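Long-range contacts in complement factor H (Mus musculus, PDB 2YBY), which regulates the complement system, probably restraining its activation on host surfaces through a chain of Sushi domains: residues A1-E6 with P26-N31; P8-G13 with Y33-D38; R67-H72 with M109-N114; H72-G77 with L92-Y97. The protein carries 1 engineered substitution. All coordinates share one frame; numbering follows the deposited sequence. Where two conformers were deposited one is given.

Interaction 1 (A1-E6 with P26-N31); sequences ALKPCE and PVSIGN. Engineered in segment 1-6: Ala-1 (natural residue Thr).
Pro-26, which has the largest area buried in the contact, lays its ring over the backbone of Lys-3 and Cys-5. Its CB sits 3.3 Å from Lys-3 O, and its CA makes a bent CA-H...O contact with Cys-5 O at 3.1 Å. The Glu-6 side chain, bent at chi2, lies alongside Pro-26 and points the same way, bringing OE2 to 3.4 Å from Pro-26 CB. Cys-5 pairs with Val-27 as a single antiparallel hydrogen-bonded bridge: Val-27 N gives to Cys-5 O at 2.9 Å, and Cys-5 N gives to Val-27 O at 3.2 Å. Cys-5 CB also packs on Val-27 CG2, while its sulfur is in the disulfide to Cys-54. Lys-3 is extended beyond CG; its CD passes 3.5 Å from Pro-26 O, and its NZ donates at 3.1 Å to water 2, which links it to Pro-26 O. At the outer end Ser-28 OG donates to Leu-2 O at 2.8 Å, an acceptor that also takes a bond from water 1, itself held by Ile-29 N. The bridge beside the first half-cystine, with Trp-59 packed on both Cys-5 and Val-27, closes the N-terminal end of a Sushi domain, a small disulfide-held β fold.

Interaction 2 (P8-G13 with Y33-D38); sequences PQFKYG and YSYKCD
Asp-38 folds over the backbone of Tyr-12 where the entry loop of the first Sushi domain joins its β-sheet, next to the antiparallel non-hydrogen-bonded pair of Gly-13 and Cys-37. The side chain starts with CB 3.6 Å from Tyr-12 O. Its first torsion sets CG anti to its own carbonyl carbon (chi1 -60°), and CG comes to 3.4 Å from Tyr-12 C. The carboxylate then lies against the CA-C bond of Tyr-12. OD1 is at 3.3 Å from Tyr-12 C, and the salt bridge it makes with Arg-14 supplies its charged partner. OD2 lies 3.3 Å from Tyr-12 CA, also near the plane of the tyrosine ring at its edge; the carboxylate and ring planes are almost perpendicular. The Asp-38 backbone grips the same residue: its N donates to Tyr-12 O at 2.8 Å in a nearly straight bond (172°), coming from above the carbonyl plane.

The absence of a side chain on Gly-13 permits a close approach of the two backbones, with Lys-36 O in contact with Gly-13 CA, where a CB would clash. Cys-37 carries the disulfide to Cys-65 at this end of the strand. Farther back along strand 32-37, Tyr-35 forms an offset edge-to-face pair with Phe-10, the edge of Phe-10 turned toward the face of Tyr-35 with planes at 79°. Leu-52 of strand 50-55 touches both rings, and the Tyr-35 hydroxyl is hydrogen-bonded to Pro-64 O. The aromatic pair meets most closely at Phe-10 CZ and Tyr-35 CD2, 3.9 Å apart.

Interaction 3 (R67-H72 with M109-N114); sequences RKCVFH and MTCTEN
Arg-67 sends CG anti to its backbone N (chi1 -178°), toward the chain that follows Cys-111, while Cys-69 and Cys-111 use different first torsions: SG is anti to the carbonyl carbon in Cys-69 and anti to the backbone N in Cys-111. The two sulfurs thereby meet in the disulfide joining the first and third cysteines of the second Sushi domain, the pattern of this fold. Their S-S bond of 2.0 Å has a torsion of 80°, near the relaxed right angle, and it links strands 66-71 and 108-112, which run roughly antiparallel but belong to different sheets. Trp-116 packs against both half-cystines.

On one side of the disulfide, Phe-71 and Met-109 cross at about a right angle. The bend at the end of the methionine chain brings CE to the edge of the phenyl ring, 3.7 Å from Phe-71 CD1 and near the ring plane. Leu-92 touches both side chains.

On the other side the aliphatic part of Arg-67 runs over the backbone of the turn after strand 108-112, with CG 3.2 Å from Thr-112 O. That turn is an ST turn, Asn-114 N donating to Thr-112 OG1, and the hydroxyl is also hydrogen-bonded to Gly-115 O. Arg-67 reaches back to the first domain as well, by a bond from NH1 to Gly-40 O and a cation-pi contact with Phe-41. Two bends in its chain turn NE to Glu-113 O: a bond of 2.9 Å, nearly straight (174°), with the acceptor in the guanidinium plane.

Interaction 4 (H72-G77 with L92-Y97); sequences HYVENG and LKVQCY. With EDO (1,2-ethanediol), chain B.
Val-74 and Val-94 reach toward each other tip to tip in the interior of the second Sushi domain, where the loop after strand 66-71 meets the chain leaving strand 91-93. Apolar packing here is close: the two CG1 methyls stand 3.5 Å apart, each anti to its own backbone N. Met-109 touches Val-94 as well, extending the patch toward strand 108-112.

Hydrogen bonds and backbone contacts follow at the type II turn from Val-74 to Gly-77. Tyr-97 N donates to Asn-76 O at 3.0 Å, and Gly-77 is bridged to Cys-96. With no side chain on Gly-77, its CA can come within 3.2 Å of Gln-95 O. Cys-96 is tied to Cys-122, which is the second-to-fourth disulfide of the fold, and Asn-76 ND2 adds a weak hydrogen bond to Cys-122 O. Gln-95 folds back on its own segment, its amide NE2 donating to Cys-96 O.

The aromatic contribution is the ring of Tyr-97, lying obliquely against the glycine peptide with CE2 3.4 Å from Gly-77 C.

A molecule of 1,2-ethanediol, probably from the crystallisation liquor, binds along the 92-97 segment. Its O2 donates to Lys-93 O at 2.8 Å; the diol is also hydrogen-bonded to Asp-78 O. Gln-95 N donates to O1 of the diol at 3.0 Å in an almost straight bond (178°).

Overall arrangement
From the N terminus, interaction 1 brings residues 26-31, just before strand 32-37, back to residues 1-6, and interaction 2 closes a loop from 8-13 to strand 32-37. These two cross, since their segments alternate, and they touch where Val-27 packs on Tyr-33. Both belong to the first Sushi domain. In the second domain the contacts nest instead of crossing: interaction 3 closes the long loop between strands 66-71 and 108-112, and interaction 4 closes a shorter one within it, sharing His-72 and linked through the pairing of strands 91-93 and 108-112. Interactions 2 and 3 flank the junction, their nearest atoms about 6 Å apart, while interactions 1 and 4 sit at opposite ends.

Interaction 1 (A1-E6 with P26-N31)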
loop_
_atom_site.group_PDB
_atom_site.type_symbol
_atom_site.label_atom_id
_atom_site.label_comp_id
_atom_site.label_asym_id
_atom_site.label_seq_id
_atom_site.Cartn_x
_atom_site.Cartn_y
_atom_site.Cartn_z
ATOM N N ALA A 1 -8.152 -24.090 -22.738
ATOM C CA ALA A 1 -8.362 -23.517 -21.413
ATOM C C ALA A 1 -8.763 -22.083 -21.634
ATOM O O ALA A 1 -8.307 -21.441 -22.586
ATOM C CB ALA A 1 -7.081 -23.581 -20.596
ATOM N N LEU A 2 -9.634 -21.571 -20.772
ATOM C CA LEU A 2 -10.062 -20.187 -20.893
ATOM C C LEU A 2 -8.927 -19.274 -20.490
ATOM O O LEU A 2 -8.221 -19.583 -19.511
ATOM C CB LEU A 2 -11.247 -19.909 -19.963
ATOM C CG LEU A 2 -12.522 -20.720 -20.185
ATOM C CD1 LEU A 2 -13.463 -20.562 -19.034
ATOM C CD2 LEU A 2 -13.210 -20.322 -21.494
ATOM N N LYS A 3 -8.768 -18.168 -21.207
ATOM C CA LYS A 3 -7.741 -17.146 -20.963
ATOM C C LYS A 3 -8.442 -15.765 -20.850
ATOM O O LYS A 3 -8.407 -14.966 -21.781
ATOM C CB LYS A 3 -6.696 -17.156 -22.077
ATOM C CG LYS A 3 -5.878 -18.441 -22.066
ATOM C CD LYS A 3 -4.790 -18.424 -23.096
ATOM C CE LYS A 3 -3.898 -19.633 -22.964
ATOM N NZ LYS A 3 -2.676 -19.493 -23.803
ATOM N N PRO A 4 -9.088 -15.503 -19.703
ATOM C CA PRO A 4 -9.866 -14.261 -19.567
ATOM C C PRO A 4 -9.124 -13.033 -19.059
ATOM O O PRO A 4 -9.721 -11.961 -19.073
ATOM C CB PRO A 4 -10.941 -14.656 -18.568
ATOM C CG PRO A 4 -10.278 -15.621 -17.666
ATOM C CD PRO A 4 -9.253 -16.368 -18.514
ATOM N N CYS A 5 -7.880 -13.183 -18.561
ATOM C CA CYS A 5 -7.141 -12.061 -17.977
ATOM C C CYS A 5 -6.186 -11.452 -18.959
ATOM O O CYS A 5 -5.179 -12.080 -19.295
ATOM C CB CYS A 5 -6.419 -12.495 -16.711
ATOM S SG CYS A 5 -7.532 -12.889 -15.353
ATOM N N GLU A 6 -6.473 -10.231 -19.389
ATOM C CA GLU A 6 -5.612 -9.536 -20.331
ATOM C C GLU A 6 -4.389 -8.937 -19.614
ATOM O O GLU A 6 -4.327 -8.921 -18.378
ATOM C CB GLU A 6 -6.402 -8.449 -21.106
ATOM C CG GLU A 6 -7.515 -8.998 -22.000
ATOM C CD GLU A 6 -7.096 -9.722 -23.263
ATOM O OE1 GLU A 6 -6.152 -9.263 -23.945
ATOM O OE2 GLU A 6 -7.775 -10.710 -23.621
ATOM N N PRO A 26 -3.586 -12.893 -23.331
ATOM C CA PRO A 26 -4.258 -13.236 -22.069
ATOM C C PRO A 26 -3.834 -14.554 -21.424
ATOM O O PRO A 26 -3.225 -15.417 -22.059
ATOM C CB PRO A 26 -5.733 -13.209 -22.451
ATOM C CG PRO A 26 -5.732 -13.679 -23.886
ATOM C CD PRO A 26 -4.512 -13.004 -24.482
ATOM N N VAL A 27 -4.145 -14.694 -20.122
ATOM C CA VAL A 27 -3.748 -15.858 -19.339
ATOM C C VAL A 27 -4.948 -16.440 -18.592
ATOM O O VAL A 27 -5.985 -15.756 -18.446
ATOM C CB VAL A 27 -2.596 -15.517 -18.338
ATOM C CG1 VAL A 27 -1.340 -15.072 -19.072
ATOM C CG2 VAL A 27 -3.037 -14.466 -17.330
ATOM N N SER A 28 -4.793 -17.668 -18.078
ATOM C CA SER A 28 -5.852 -18.393 -17.364
ATOM C C SER A 28 -6.004 -18.055 -15.909
ATOM O O SER A 28 -5.048 -17.589 -15.273
ATOM C CB SER A 28 -5.644 -19.896 -17.506
ATOM O OG SER A 28 -5.588 -20.253 -18.879
ATOM N N ILE A 29 -7.178 -18.379 -15.348
ATOM C CA ILE A 29 -7.496 -18.192 -13.934
ATOM C C ILE A 29 -6.543 -19.070 -13.136
ATOM O O ILE A 29 -6.263 -20.207 -13.525
ATOM C CB ILE A 29 -8.990 -18.481 -13.626
ATOM C CG1 ILE A 29 -9.878 -17.325 -14.143
ATOM C CG2 ILE A 29 -9.238 -18.705 -12.095
ATOM C CD1 ILE A 29 -11.396 -17.735 -14.373
ATOM N N GLY A 30 -6.006 -18.522 -12.050
ATOM C CA GLY A 30 -5.033 -19.220 -11.225
ATOM C C GLY A 30 -3.620 -18.707 -11.426
ATOM O O GLY A 30 -2.796 -18.841 -10.521
ATOM N N ASN A 31 -3.300 -18.113 -12.594
ATOM C CA ASN A 31 -1.951 -17.591 -12.834
ATOM C C ASN A 31 -1.745 -16.366 -11.945
ATOM O O ASN A 31 -2.682 -15.629 -11.667
ATOM C CB ASN A 31 -1.747 -17.180 -14.279
ATOM C CG ASN A 31 -1.462 -18.341 -15.190
ATOM O OD1 ASN A 31 -2.350 -19.131 -15.522
ATOM N ND2 ASN A 31 -0.212 -18.487 -15.597
HETATM O O HOH W 1 -9.180 -19.618 -16.885
HETATM O O HOH W 2 -1.128 -17.610 -21.882
#

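Interaction 2 (P8-G13 with Y33-D38)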
loop_
_atom_site.group_PDB
_atom_site.type_symbol
_atom_site.label_atom_id
_atom_site.label_comp_id
_atom_site.label_asym_id
_atom_site.label_seq_id
_atom_site.Cartn_x
_atom_site.Cartn_y
_atom_site.Cartn_z
ATOM N N PRO A 8 -2.201 -6.877 -17.535
ATOM C CA PRO A 8 -2.649 -5.929 -16.508
ATOM C C PRO A 8 -1.875 -4.631 -16.487
ATOM O O PRO A 8 -0.643 -4.641 -16.311
ATOM C CB PRO A 8 -2.452 -6.710 -15.210
ATOM C CG PRO A 8 -1.335 -7.602 -15.464
ATOM C CD PRO A 8 -1.351 -7.932 -16.945
ATOM N N GLN A 9 -2.594 -3.508 -16.669
ATOM C CA GLN A 9 -2.001 -2.162 -16.599
ATOM C C GLN A 9 -2.768 -1.353 -15.566
ATOM O O GLN A 9 -3.977 -1.257 -15.664
ATOM C CB GLN A 9 -2.041 -1.487 -17.941
ATOM C CG GLN A 9 -1.308 -2.320 -18.971
ATOM C CD GLN A 9 -1.132 -1.598 -20.275
ATOM O OE1 GLN A 9 -0.204 -0.813 -20.440
ATOM N NE2 GLN A 9 -2.026 -1.850 -21.213
ATOM N N PHE A 10 -2.080 -0.839 -14.528
ATOM C CA PHE A 10 -2.741 -0.164 -13.409
ATOM C C PHE A 10 -1.898 1.017 -12.931
ATOM O O PHE A 10 -0.762 1.135 -13.368
ATOM C CB PHE A 10 -2.960 -1.166 -12.261
ATOM C CG PHE A 10 -1.769 -2.024 -11.894
ATOM C CD1 PHE A 10 -1.506 -3.215 -12.574
ATOM C CD2 PHE A 10 -0.863 -1.607 -10.941
ATOM C CE1 PHE A 10 -0.418 -4.013 -12.217
ATOM C CE2 PHE A 10 0.255 -2.379 -10.625
ATOM C CZ PHE A 10 0.476 -3.575 -11.272
ATOM N N LYS A 11 -2.458 1.914 -12.106
ATOM C CA LYS A 11 -1.709 3.076 -11.644
ATOM C C LYS A 11 -0.740 2.757 -10.542
ATOM O O LYS A 11 -0.959 1.852 -9.731
ATOM C CB LYS A 11 -2.641 4.199 -11.141
ATOM C CG LYS A 11 -3.498 4.825 -12.224
ATOM C CD LYS A 11 -4.058 6.185 -11.789
ATOM C CE LYS A 11 -3.182 7.346 -12.184
ATOM N NZ LYS A 11 -3.803 8.638 -11.791
ATOM N N TYR A 12 0.313 3.545 -10.483
ATOM C CA TYR A 12 1.308 3.548 -9.455
ATOM C C TYR A 12 2.111 2.267 -9.255
ATOM O O TYR A 12 2.663 2.042 -8.182
ATOM C CB TYR A 12 0.685 3.986 -8.135
ATOM C CG TYR A 12 -0.195 5.208 -8.253
ATOM C CD1 TYR A 12 0.302 6.402 -8.763
ATOM C CD2 TYR A 12 -1.518 5.176 -7.840
ATOM C CE1 TYR A 12 -0.494 7.546 -8.824
ATOM C CE2 TYR A 12 -2.326 6.309 -7.906
ATOM C CZ TYR A 12 -1.819 7.483 -8.435
ATOM O OH TYR A 12 -2.599 8.620 -8.505
ATOM N N GLY A 13 2.235 1.489 -10.299
ATOM C CA GLY A 13 3.059 0.303 -10.265
ATOM C C GLY A 13 2.948 -0.507 -11.536
ATOM O O GLY A 13 2.216 -0.153 -12.476
ATOM N N TYR A 33 1.291 -13.069 -10.959
ATOM C CA TYR A 33 2.493 -12.393 -11.425
ATOM C C TYR A 33 2.977 -11.424 -10.384
ATOM O O TYR A 33 2.168 -10.692 -9.854
ATOM C CB TYR A 33 2.191 -11.637 -12.734
ATOM C CG TYR A 33 1.808 -12.585 -13.846
ATOM C CD1 TYR A 33 2.782 -13.268 -14.555
ATOM C CD2 TYR A 33 0.489 -12.985 -14.019
ATOM C CE1 TYR A 33 2.450 -14.234 -15.502
ATOM C CE2 TYR A 33 0.147 -13.973 -14.942
ATOM C CZ TYR A 33 1.135 -14.584 -15.690
ATOM O OH TYR A 33 0.867 -15.604 -16.566
ATOM N N SER A 34 4.302 -11.397 -10.100
ATOM C CA SER A 34 4.822 -10.474 -9.120
ATOM C C SER A 34 4.768 -9.058 -9.663
ATOM O O SER A 34 4.951 -8.842 -10.869
ATOM C CB SER A 34 6.257 -10.868 -8.759
ATOM O OG SER A 34 7.089 -10.867 -9.901
ATOM N N TYR A 35 4.536 -8.077 -8.782
ATOM C CA TYR A 35 4.507 -6.675 -9.164
ATOM C C TYR A 35 5.057 -5.829 -8.050
ATOM O O TYR A 35 5.142 -6.266 -6.900
ATOM C CB TYR A 35 3.092 -6.204 -9.572
ATOM C CG TYR A 35 2.126 -6.019 -8.420
ATOM C CD1 TYR A 35 1.363 -7.072 -7.957
ATOM C CD2 TYR A 35 1.947 -4.770 -7.827
ATOM C CE1 TYR A 35 0.440 -6.902 -6.924
ATOM C CE2 TYR A 35 1.066 -4.597 -6.763
ATOM C CZ TYR A 35 0.285 -5.662 -6.336
ATOM O OH TYR A 35 -0.638 -5.529 -5.324
ATOM N N LYS A 36 5.397 -4.613 -8.387
ATOM C CA LYS A 36 5.919 -3.647 -7.426
ATOM C C LYS A 36 5.201 -2.328 -7.651
ATOM O O LYS A 36 4.514 -2.148 -8.668
ATOM C CB LYS A 36 7.444 -3.490 -7.589
ATOM C CG LYS A 36 7.842 -2.974 -8.955
ATOM C CD LYS A 36 9.349 -2.772 -9.115
ATOM C CE LYS A 36 9.692 -2.298 -10.514
ATOM N NZ LYS A 36 11.104 -1.838 -10.616
ATOM N N CYS A 37 5.320 -1.441 -6.695
ATOM C CA CYS A 37 4.684 -0.141 -6.758
ATOM C C CYS A 37 5.719 0.965 -6.794
ATOM O O CYS A 37 6.817 0.831 -6.275
ATOM C CB CYS A 37 3.726 0.045 -5.589
ATOM S SG CYS A 37 2.442 -1.219 -5.492
ATOM N N ASP A 38 5.285 2.128 -7.290
ATOM C CA ASP A 38 6.106 3.329 -7.321
ATOM C C ASP A 38 6.481 3.775 -5.892
ATOM O O ASP A 38 5.735 3.528 -4.948
ATOM C CB ASP A 38 5.316 4.492 -7.944
ATOM C CG ASP A 38 4.833 4.304 -9.370
ATOM O OD1 ASP A 38 5.129 3.256 -9.965
ATOM O OD2 ASP A 38 4.122 5.185 -9.866
#

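Interaction 3 (R67-H72 with M109-N114)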
loop_
_atom_site.group_PDB
_atom_site.type_symbol
_atom_site.label_atom_id
_atom_site.label_comp_id
_atom_site.label_asym_id
_atom_site.label_seq_id
_atom_site.Cartn_x
_atom_site.Cartn_y
_atom_site.Cartn_z
ATOM N N ARG A 67 -1.639 4.171 -1.553
ATOM C CA ARG A 67 -0.708 4.991 -0.787
ATOM C C ARG A 67 -0.051 4.209 0.375
ATOM O O ARG A 67 -0.713 3.434 1.066
ATOM C CB ARG A 67 -1.402 6.256 -0.233
ATOM C CG ARG A 67 -0.498 7.216 0.538
ATOM C CD ARG A 67 0.641 7.782 -0.240
ATOM N NE ARG A 67 0.227 8.709 -1.291
ATOM C CZ ARG A 67 1.030 9.179 -2.250
ATOM N NH1 ARG A 67 2.295 8.771 -2.331
ATOM N NH2 ARG A 67 0.569 10.041 -3.150
ATOM N N LYS A 68 1.260 4.415 0.546
ATOM C CA LYS A 68 2.059 3.852 1.612
ATOM C C LYS A 68 2.371 4.979 2.591
ATOM O O LYS A 68 2.767 6.075 2.173
ATOM C CB LYS A 68 3.377 3.308 1.046
ATOM C CG LYS A 68 4.307 2.692 2.040
ATOM C CD LYS A 68 5.572 2.125 1.389
ATOM C CE LYS A 68 6.581 3.197 1.108
ATOM N NZ LYS A 68 7.857 2.634 0.593
ATOM N N CYS A 69 2.163 4.714 3.890
ATOM C CA CYS A 69 2.516 5.640 4.952
ATOM C C CYS A 69 3.424 4.902 5.901
ATOM O O CYS A 69 3.011 3.895 6.473
ATOM C CB CYS A 69 1.285 6.141 5.690
ATOM S SG CYS A 69 0.021 6.873 4.642
ATOM N N VAL A 70 4.598 5.434 6.151
ATOM C CA VAL A 70 5.584 4.814 7.019
ATOM C C VAL A 70 5.479 5.438 8.394
ATOM O O VAL A 70 5.467 6.679 8.525
ATOM C CB VAL A 70 7.010 4.966 6.434
ATOM C CG1 VAL A 70 8.065 4.449 7.414
ATOM C CG2 VAL A 70 7.110 4.252 5.074
ATOM N N PHE A 71 5.403 4.590 9.431
ATOM C CA PHE A 71 5.385 5.054 10.805
ATOM C C PHE A 71 6.781 4.877 11.382
ATOM O O PHE A 71 7.325 3.784 11.283
ATOM C CB PHE A 71 4.396 4.253 11.658
ATOM C CG PHE A 71 4.380 4.734 13.083
ATOM C CD1 PHE A 71 3.880 5.986 13.399
ATOM C CD2 PHE A 71 4.963 3.989 14.092
ATOM C CE1 PHE A 71 3.891 6.451 14.704
ATOM C CE2 PHE A 71 4.965 4.448 15.408
ATOM C CZ PHE A 71 4.417 5.671 15.705
ATOM N N HIS A 72 7.360 5.921 11.972
ATOM C CA HIS A 72 8.686 5.806 12.602
ATOM C C HIS A 72 8.853 6.895 13.641
ATOM O O HIS A 72 8.782 6.599 14.823
ATOM C CB HIS A 72 9.836 5.812 11.563
ATOM C CG HIS A 72 11.171 5.408 12.120
ATOM N ND1 HIS A 72 12.258 5.198 11.295
ATOM C CD2 HIS A 72 11.565 5.227 13.401
ATOM C CE1 HIS A 72 13.260 4.850 12.085
ATOM N NE2 HIS A 72 12.905 4.881 13.359
ATOM N N MET A 109 -3.893 8.501 13.797
ATOM C CA MET A 109 -3.432 8.967 12.483
ATOM C C MET A 109 -3.960 7.937 11.513
ATOM O O MET A 109 -3.854 6.744 11.819
ATOM C CB MET A 109 -1.909 8.859 12.350
ATOM C CG MET A 109 -1.189 10.048 12.603
ATOM S SD MET A 109 0.541 9.995 12.228
ATOM C CE MET A 109 1.156 8.491 12.816
ATOM N N THR A 110 -4.423 8.378 10.324
ATOM C CA THR A 110 -4.935 7.470 9.303
ATOM C C THR A 110 -4.074 7.657 8.060
ATOM O O THR A 110 -3.705 8.784 7.727
ATOM C CB THR A 110 -6.408 7.756 9.061
ATOM O OG1 THR A 110 -7.107 7.487 10.292
ATOM C CG2 THR A 110 -6.995 6.911 7.931
ATOM N N CYS A 111 -3.725 6.551 7.392
ATOM C CA CYS A 111 -2.989 6.636 6.141
ATOM C C CYS A 111 -4.022 6.941 5.023
ATOM O O CYS A 111 -4.852 6.085 4.704
ATOM C CB CYS A 111 -2.237 5.336 5.881
ATOM S SG CYS A 111 -1.272 5.337 4.345
ATOM N N THR A 112 -4.011 8.168 4.505
ATOM C CA THR A 112 -4.941 8.611 3.448
ATOM C C THR A 112 -4.250 8.619 2.102
ATOM O O THR A 112 -3.050 8.391 2.023
ATOM C CB THR A 112 -5.517 10.014 3.776
ATOM O OG1 THR A 112 -4.553 11.027 3.510
ATOM C CG2 THR A 112 -6.010 10.151 5.209
ATOM N N GLU A 113 -5.010 8.956 1.048
ATOM C CA GLU A 113 -4.494 9.043 -0.324
ATOM C C GLU A 113 -3.302 9.992 -0.408
ATOM O O GLU A 113 -2.440 9.774 -1.255
ATOM C CB GLU A 113 -5.613 9.442 -1.322
ATOM C CG GLU A 113 -6.285 10.777 -1.053
ATOM C CD GLU A 113 -7.465 11.074 -1.964
ATOM O OE1 GLU A 113 -7.396 10.735 -3.168
ATOM O OE2 GLU A 113 -8.458 11.659 -1.473
ATOM N N ASN A 114 -3.219 10.999 0.497
ATOM C CA ASN A 114 -2.132 11.982 0.571
ATOM C C ASN A 114 -1.259 11.874 1.834
ATOM O O ASN A 114 -0.741 12.878 2.316
ATOM C CB ASN A 114 -2.702 13.390 0.472
ATOM C CG ASN A 114 -3.185 13.747 -0.916
ATOM O OD1 ASN A 114 -2.412 13.750 -1.884
ATOM N ND2 ASN A 114 -4.457 14.089 -1.050
#

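Interaction 4 (H72-G77 with L92-Y97)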
loop_
_atom_site.group_PDB
_atom_site.type_symbol
_atom_site.label_atom_id
_atom_site.label_comp_id
_atom_site.label_asym_id
_atom_site.label_seq_id
_atom_site.Cartn_x
_atom_site.Cartn_y
_atom_site.Cartn_z
ATOM N N HIS A 72 7.360 5.921 11.972
ATOM C CA HIS A 72 8.686 5.806 12.602
ATOM C C HIS A 72 8.853 6.895 13.641
ATOM O O HIS A 72 8.782 6.599 14.823
ATOM C CB HIS A 72 9.836 5.812 11.563
ATOM C CG HIS A 72 11.171 5.408 12.120
ATOM N ND1 HIS A 72 12.258 5.198 11.295
ATOM C CD2 HIS A 72 11.565 5.227 13.401
ATOM C CE1 HIS A 72 13.260 4.850 12.085
ATOM N NE2 HIS A 72 12.905 4.881 13.359
ATOM N N TYR A 73 9.041 8.165 13.213
ATOM C CA TYR A 73 9.290 9.301 14.088
ATOM C C TYR A 73 8.009 10.055 14.453
ATOM O O TYR A 73 7.193 10.325 13.559
ATOM C CB TYR A 73 10.283 10.264 13.396
ATOM C CG TYR A 73 11.485 9.554 12.806
ATOM C CD1 TYR A 73 12.526 9.115 13.613
ATOM C CD2 TYR A 73 11.568 9.297 11.444
ATOM C CE1 TYR A 73 13.632 8.454 13.076
ATOM C CE2 TYR A 73 12.656 8.628 10.896
ATOM C CZ TYR A 73 13.694 8.213 11.712
ATOM O OH TYR A 73 14.776 7.551 11.178
ATOM N N VAL A 74 7.864 10.435 15.730
ATOM C CA VAL A 74 6.769 11.251 16.217
ATOM C C VAL A 74 7.416 12.414 16.966
ATOM O O VAL A 74 8.181 12.168 17.894
ATOM C CB VAL A 74 5.780 10.511 17.148
ATOM C CG1 VAL A 74 4.669 11.474 17.605
ATOM C CG2 VAL A 74 5.175 9.300 16.426
ATOM N N GLU A 75 7.104 13.644 16.573
ATOM C CA GLU A 75 7.621 14.829 17.261
ATOM C C GLU A 75 6.793 15.011 18.527
ATOM O O GLU A 75 5.565 15.075 18.438
ATOM C CB GLU A 75 7.539 16.088 16.379
ATOM C CG GLU A 75 8.086 17.340 17.062
ATOM C CD GLU A 75 7.856 18.634 16.309
ATOM O OE1 GLU A 75 7.924 18.613 15.062
ATOM O OE2 GLU A 75 7.557 19.661 16.960
ATOM N N ASN A 76 7.475 15.118 19.684
ATOM C CA ASN A 76 6.880 15.272 21.024
ATOM C C ASN A 76 6.009 14.048 21.333
ATOM O O ASN A 76 4.947 14.178 21.938
ATOM C CB ASN A 76 6.076 16.571 21.177
ATOM C CG ASN A 76 6.936 17.819 21.244
ATOM O OD1 ASN A 76 7.968 17.846 21.919
ATOM N ND2 ASN A 76 6.517 18.884 20.580
ATOM N N GLY A 77 6.491 12.880 20.926
ATOM C CA GLY A 77 5.779 11.626 21.116
ATOM C C GLY A 77 6.707 10.436 21.057
ATOM O O GLY A 77 7.915 10.561 20.826
ATOM N N LEU A 92 -3.455 4.061 13.264
ATOM C CA LEU A 92 -2.829 3.666 14.528
ATOM C C LEU A 92 -2.959 4.792 15.537
ATOM O O LEU A 92 -3.281 5.920 15.165
ATOM C CB LEU A 92 -1.368 3.187 14.398
ATOM C CG LEU A 92 -0.281 4.237 14.254
ATOM C CD1 LEU A 92 1.088 3.680 14.639
ATOM C CD2 LEU A 92 -0.225 4.749 12.853
ATOM N N LYS A 93 -2.765 4.469 16.792
ATOM C CA LYS A 93 -2.864 5.459 17.862
ATOM C C LYS A 93 -1.452 5.863 18.218
ATOM O O LYS A 93 -0.595 5.014 18.491
ATOM C CB LYS A 93 -3.577 4.913 19.100
ATOM C CG LYS A 93 -3.954 6.019 20.075
ATOM C CD LYS A 93 -4.617 5.429 21.299
ATOM C CE LYS A 93 -4.953 6.494 22.321
ATOM N NZ LYS A 93 -6.247 7.200 22.014
ATOM N N VAL A 94 -1.194 7.169 18.178
ATOM C CA VAL A 94 0.118 7.718 18.487
ATOM C C VAL A 94 0.117 8.136 19.962
ATOM O O VAL A 94 -0.868 8.673 20.451
ATOM C CB VAL A 94 0.369 8.908 17.547
ATOM C CG1 VAL A 94 1.648 9.657 17.864
ATOM C CG2 VAL A 94 0.376 8.439 16.105
ATOM N N GLN A 95 1.244 7.947 20.609
ATOM C CA GLN A 95 1.478 8.264 22.004
ATOM C C GLN A 95 2.171 9.634 22.070
ATOM O O GLN A 95 3.364 9.711 21.829
ATOM C CB GLN A 95 2.351 7.151 22.635
ATOM C CG GLN A 95 3.009 7.460 23.971
ATOM C CD GLN A 95 2.031 7.293 25.076
ATOM O OE1 GLN A 95 1.850 6.191 25.587
ATOM N NE2 GLN A 95 1.360 8.374 25.439
ATOM N N CYS A 96 1.405 10.687 22.330
ATOM C CA CYS A 96 1.939 12.049 22.517
ATOM C C CYS A 96 2.381 12.233 23.974
ATOM O O CYS A 96 1.908 11.512 24.856
ATOM C CB CYS A 96 0.904 13.096 22.133
ATOM S SG CYS A 96 0.472 13.093 20.384
ATOM N N TYR A 97 3.247 13.232 24.227
ATOM C CA TYR A 97 3.715 13.544 25.596
ATOM C C TYR A 97 3.369 14.942 26.081
ATOM O O TYR A 97 3.148 15.834 25.283
ATOM C CB TYR A 97 5.248 13.433 25.648
ATOM C CG TYR A 97 5.812 12.052 25.400
ATOM C CD1 TYR A 97 5.333 10.946 26.096
ATOM C CD2 TYR A 97 6.934 11.875 24.605
ATOM C CE1 TYR A 97 5.898 9.684 25.924
ATOM C CE2 TYR A 97 7.492 10.618 24.405
ATOM C CZ TYR A 97 6.969 9.519 25.060
ATOM O OH TYR A 97 7.514 8.267 24.862
HETATM C C1 EDO B . 3.765 5.359 19.424
HETATM O O1 EDO B . 3.565 6.747 19.113
HETATM C C2 EDO B . 2.448 4.663 19.713
HETATM O O2 EDO B . 2.010 4.042 18.508
#